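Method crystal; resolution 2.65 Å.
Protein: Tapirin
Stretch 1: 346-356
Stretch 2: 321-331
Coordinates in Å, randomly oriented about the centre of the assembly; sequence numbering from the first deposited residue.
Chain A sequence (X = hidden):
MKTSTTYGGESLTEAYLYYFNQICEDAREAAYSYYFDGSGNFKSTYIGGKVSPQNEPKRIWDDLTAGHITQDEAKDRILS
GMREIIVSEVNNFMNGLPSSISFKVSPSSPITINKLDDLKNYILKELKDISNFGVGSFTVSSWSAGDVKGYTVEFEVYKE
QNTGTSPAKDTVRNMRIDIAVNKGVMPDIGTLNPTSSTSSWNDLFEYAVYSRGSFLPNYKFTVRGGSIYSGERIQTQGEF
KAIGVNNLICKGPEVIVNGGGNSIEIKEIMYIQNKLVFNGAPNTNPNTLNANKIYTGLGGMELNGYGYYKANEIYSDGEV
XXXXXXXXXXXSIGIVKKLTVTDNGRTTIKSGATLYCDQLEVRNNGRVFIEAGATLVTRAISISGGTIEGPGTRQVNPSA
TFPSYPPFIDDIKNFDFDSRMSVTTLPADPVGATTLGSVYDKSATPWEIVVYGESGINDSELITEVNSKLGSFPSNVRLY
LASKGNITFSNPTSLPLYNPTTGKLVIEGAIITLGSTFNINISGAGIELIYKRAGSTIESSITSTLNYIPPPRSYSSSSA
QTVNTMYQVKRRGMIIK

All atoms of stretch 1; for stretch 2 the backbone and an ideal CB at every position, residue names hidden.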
# COMPACT_ATOMS: atom_id res chain seq x y z
N ARG A 346 5.85 22.39 -3.66
CA ARG A 346 4.67 23.09 -4.17
C ARG A 346 3.41 22.35 -3.77
O ARG A 346 3.31 21.13 -3.97
CB ARG A 346 4.70 23.24 -5.70
CG ARG A 346 3.40 23.82 -6.23
CD ARG A 346 3.55 24.45 -7.59
NE ARG A 346 3.97 23.50 -8.62
CZ ARG A 346 3.83 23.70 -9.93
NH1 ARG A 346 3.28 24.83 -10.38
NH2 ARG A 346 4.25 22.77 -10.78
N THR A 347 2.45 23.07 -3.20
CA THR A 347 1.15 22.51 -2.88
C THR A 347 0.09 23.36 -3.55
O THR A 347 0.02 24.57 -3.28
CB THR A 347 0.91 22.46 -1.38
OG1 THR A 347 1.96 21.71 -0.76
CG2 THR A 347 -0.42 21.80 -1.09
N THR A 348 -0.72 22.74 -4.40
CA THR A 348 -1.80 23.40 -5.12
C THR A 348 -3.15 22.95 -4.57
O THR A 348 -3.44 21.75 -4.54
CB THR A 348 -1.72 23.09 -6.62
OG1 THR A 348 -0.46 23.53 -7.13
CG2 THR A 348 -2.83 23.79 -7.38
N ILE A 349 -3.96 23.90 -4.15
CA ILE A 349 -5.38 23.66 -3.88
C ILE A 349 -6.10 23.84 -5.20
O ILE A 349 -6.12 24.94 -5.76
CB ILE A 349 -5.91 24.61 -2.80
CG1 ILE A 349 -4.88 24.78 -1.68
CG2 ILE A 349 -7.25 24.13 -2.24
CD1 ILE A 349 -4.50 23.48 -0.97
N LYS A 350 -6.67 22.77 -5.73
CA LYS A 350 -7.31 22.85 -7.04
C LYS A 350 -8.70 23.45 -6.93
O LYS A 350 -9.29 23.50 -5.84
CB LYS A 350 -7.39 21.46 -7.69
CG LYS A 350 -6.05 20.82 -7.99
CD LYS A 350 -5.98 20.38 -9.45
CE LYS A 350 -5.65 21.52 -10.39
NZ LYS A 350 -6.01 21.26 -11.82
N SER A 351 -9.22 23.90 -8.07
CA SER A 351 -10.50 24.61 -8.11
C SER A 351 -11.59 23.81 -7.43
O SER A 351 -11.72 22.60 -7.65
CB SER A 351 -10.91 24.91 -9.55
OG SER A 351 -9.83 25.42 -10.30
N GLY A 352 -12.39 24.49 -6.62
CA GLY A 352 -13.47 23.86 -5.90
C GLY A 352 -13.08 23.25 -4.57
O GLY A 352 -13.96 22.96 -3.76
N ALA A 353 -11.78 23.07 -4.33
CA ALA A 353 -11.30 22.42 -3.12
C ALA A 353 -11.14 23.42 -1.97
O ALA A 353 -11.01 24.63 -2.18
CB ALA A 353 -9.96 21.72 -3.40
N THR A 354 -11.15 22.89 -0.75
CA THR A 354 -10.87 23.67 0.45
C THR A 354 -9.87 22.91 1.31
O THR A 354 -10.10 21.75 1.65
CB THR A 354 -12.13 23.96 1.27
OG1 THR A 354 -13.07 24.71 0.48
CG2 THR A 354 -11.78 24.76 2.49
N LEU A 355 -8.78 23.57 1.67
CA LEU A 355 -7.86 23.06 2.68
C LEU A 355 -8.12 23.76 4.01
O LEU A 355 -8.26 24.98 4.04
CB LEU A 355 -6.41 23.28 2.24
CG LEU A 355 -5.35 23.07 3.33
CD1 LEU A 355 -5.48 21.69 3.94
CD2 LEU A 355 -3.92 23.27 2.81
N TYR A 356 -8.21 22.99 5.09
CA TYR A 356 -8.18 23.53 6.44
C TYR A 356 -6.93 23.01 7.13
O TYR A 356 -6.67 21.81 7.11
CB TYR A 356 -9.40 23.13 7.27
CG TYR A 356 -10.74 23.38 6.61
CD1 TYR A 356 -11.23 22.50 5.64
CD2 TYR A 356 -11.53 24.48 6.98
CE1 TYR A 356 -12.46 22.71 5.04
CE2 TYR A 356 -12.77 24.69 6.38
CZ TYR A 356 -13.23 23.80 5.41
OH TYR A 356 -14.45 24.00 4.80
N UNK A 321 4.25 17.59 5.14
CA UNK A 321 5.39 18.28 4.56
C UNK A 321 5.44 18.00 3.07
O UNK A 321 5.30 16.86 2.64
CB UNK A 321 6.69 17.85 5.24
N UNK A 322 5.67 19.05 2.29
CA UNK A 322 5.90 18.94 0.87
C UNK A 322 7.21 19.66 0.62
O UNK A 322 7.28 20.89 0.78
CB UNK A 322 4.75 19.52 0.05
N UNK A 323 8.27 18.92 0.29
CA UNK A 323 9.57 19.57 0.18
C UNK A 323 10.45 18.87 -0.85
O UNK A 323 10.08 17.83 -1.42
CB UNK A 323 10.27 19.59 1.54
N UNK A 324 11.62 19.47 -1.07
CA UNK A 324 12.64 18.97 -1.99
C UNK A 324 12.07 18.70 -3.38
O UNK A 324 12.29 17.65 -3.97
CB UNK A 324 13.27 17.69 -1.43
N UNK A 325 11.34 19.69 -3.90
CA UNK A 325 10.73 19.76 -5.23
C UNK A 325 9.48 18.91 -5.37
O UNK A 325 9.00 18.72 -6.50
CB UNK A 325 11.75 19.33 -6.29
N UNK A 326 8.91 18.41 -4.28
CA UNK A 326 7.69 17.64 -4.38
C UNK A 326 6.50 18.49 -4.77
O UNK A 326 6.40 19.67 -4.44
CB UNK A 326 7.41 16.93 -3.05
N UNK A 327 5.57 17.87 -5.49
CA UNK A 327 4.34 18.49 -5.97
C UNK A 327 3.16 17.79 -5.33
O UNK A 327 2.99 16.58 -5.53
CB UNK A 327 4.25 18.43 -7.50
N UNK A 328 2.33 18.53 -4.62
CA UNK A 328 1.19 17.95 -3.93
C UNK A 328 -0.06 18.74 -4.27
O UNK A 328 -0.11 19.94 -4.02
CB UNK A 328 1.42 17.92 -2.42
N UNK A 329 -1.08 18.07 -4.83
CA UNK A 329 -2.35 18.69 -5.19
C UNK A 329 -3.49 18.11 -4.38
O UNK A 329 -3.62 16.88 -4.28
CB UNK A 329 -2.63 18.52 -6.68
N UNK A 330 -4.35 18.97 -3.84
CA UNK A 330 -5.55 18.56 -3.13
C UNK A 330 -6.75 18.83 -4.03
O UNK A 330 -7.04 19.98 -4.37
CB UNK A 330 -5.68 19.29 -1.79
N UNK A 331 -7.47 17.76 -4.40
CA UNK A 331 -8.50 17.88 -5.41
C UNK A 331 -9.84 18.34 -4.88
O UNK A 331 -10.60 18.98 -5.62
CB UNK A 331 -8.68 16.54 -6.12

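Position 321 points its CA-to-CB bond away from stretch 1, with none of that stretch near its CB, so many residues would serve. It is Gln321, which reaches no atom of stretch 1.

At position 322 the bond points toward stretch 1, and the ideal CB lies 3.6 Å from Thr347 OG1. So close an approach favours a compact side chain, and a beta-branched one suits the extended backbone; valine, threonine or isoleucine would do. The residue is Val322, whose CG2 packs 3.4 Å from Thr347 OG1 and whose CG1 reaches 3.5 Å from Arg346 O.

Positions 323 to 326 form a type I' turn. At 323 the CA-to-CB bond points away and nothing of stretch 1 lies near the ideal CB, so a polar or long side chain is free to extend; it is Lys323, whose NZ donates to Gln321 OE1 (3.1 Å). At 324 phi is 53°, a positive value that asparagine and glycine tolerate best, and the residue is Asn324. Phi is again positive at 325 (76°), favouring the same types. Tyr325 is less expected, but its CA-to-CB bond points away from stretch 1, and no side-chain atom comes within 7 Å of that stretch. At 326 phi is ordinary, yet a CB would sit 3.2 Å from Lys323 O, which favours glycine. Gly326 closes the turn by donating its N to Lys323 O (3.1 Å), and its own O accepts a hydrogen bond from Arg346 N (2.9 Å).

Positions 327 to 330 pair in parallel with residues 346 to 349, and side chains alternate between the two faces. Position 327 shares a face with Arg346. A guanidinium offers donors, so aspartate, glutamate, asparagine or glutamine would suit. The residue is Asn327: its OD1 accepts from both NE and NH2 of Arg346, each 3.1 Å away, at the edge of the guanidinium, while its ND2 makes a weak hydrogen bond to Tyr325 O (3.4 Å).

Position 328 turns to the other face, beside Thr347, whose methyl group offers an apolar surface; a large hydrophobic or beta-branched residue would fit. In Phe328, CD2 lies 3.9 Å from Thr347 CG2. Phe328 N donates to Arg346 O and Phe328 O accepts from Thr348 N, both at 2.9 Å.

Position 329 returns to the face of Thr348, its ideal CB 4.3 Å from Lys350 CG. A neighbouring lysine invites an acid, though threonine or glutamine could also serve. Glu329 places OE1 3.4 Å from Lys350 CD, but Lys350 NZ stays 4.7 Å from Glu329 OE1, so no salt bridge forms.

At 330 the ideal CB is 4.4 Å from Ile349 CD1, an apolar setting that calls for isoleucine, valine or leucine. Ile330 brings its CD1 to 3.8 Å from Ile349 CD1 and 4.2 Å from Leu355 CD1. Its N donates to Thr348 O (3.0 Å), and its O accepts from Lys350 N (3.1 Å).

At 331 the chain turns a corner, and a CB would point away, so small residues suit without being required. Gly331 sets its O 3.6 Å from Ala353 CB.

Stretch 2 (321-331) QVKNYGNFEIG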
# COMPACT_ATOMS: atom_id res chain seq x y z
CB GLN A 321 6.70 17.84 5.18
CG GLN A 321 6.79 17.89 6.68
CD GLN A 321 8.02 17.14 7.20
OE1 GLN A 321 9.16 17.59 7.01
NE2 GLN A 321 7.79 15.98 7.81
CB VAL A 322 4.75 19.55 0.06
CG1 VAL A 322 4.99 19.41 -1.44
CG2 VAL A 322 3.43 18.92 0.46
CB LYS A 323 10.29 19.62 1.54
CG LYS A 323 10.62 18.28 2.13
CD LYS A 323 10.80 18.34 3.64
CE LYS A 323 11.69 17.21 4.14
NZ LYS A 323 11.95 17.27 5.62
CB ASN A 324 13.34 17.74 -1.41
CG ASN A 324 14.11 18.07 -0.15
OD1 ASN A 324 14.98 18.94 -0.17
ND2 ASN A 324 13.76 17.42 0.96
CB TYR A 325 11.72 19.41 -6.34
CG TYR A 325 12.84 20.40 -6.44
CD1 TYR A 325 14.00 20.23 -5.70
CD2 TYR A 325 12.72 21.54 -7.24
CE1 TYR A 325 15.04 21.16 -5.75
CE2 TYR A 325 13.76 22.48 -7.31
CZ TYR A 325 14.92 22.28 -6.56
OH TYR A 325 15.95 23.19 -6.62
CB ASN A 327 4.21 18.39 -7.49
CG ASN A 327 4.87 19.51 -8.20
OD1 ASN A 327 4.21 20.41 -8.70
ND2 ASN A 327 6.20 19.48 -8.26
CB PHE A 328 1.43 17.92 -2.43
CG PHE A 328 0.28 17.37 -1.66
CD1 PHE A 328 -0.45 16.31 -2.16
CD2 PHE A 328 -0.08 17.93 -0.44
CE1 PHE A 328 -1.51 15.80 -1.46
CE2 PHE A 328 -1.15 17.42 0.27
CZ PHE A 328 -1.86 16.36 -0.22
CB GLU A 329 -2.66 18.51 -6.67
CG GLU A 329 -1.55 18.86 -7.63
CD GLU A 329 -2.07 18.97 -9.05
OE1 GLU A 329 -3.17 18.42 -9.33
OE2 GLU A 329 -1.40 19.63 -9.87
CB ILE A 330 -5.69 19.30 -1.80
CG1 ILE A 330 -4.45 19.06 -0.94
CG2 ILE A 330 -6.95 18.84 -1.08
CD1 ILE A 330 -4.40 19.92 0.28
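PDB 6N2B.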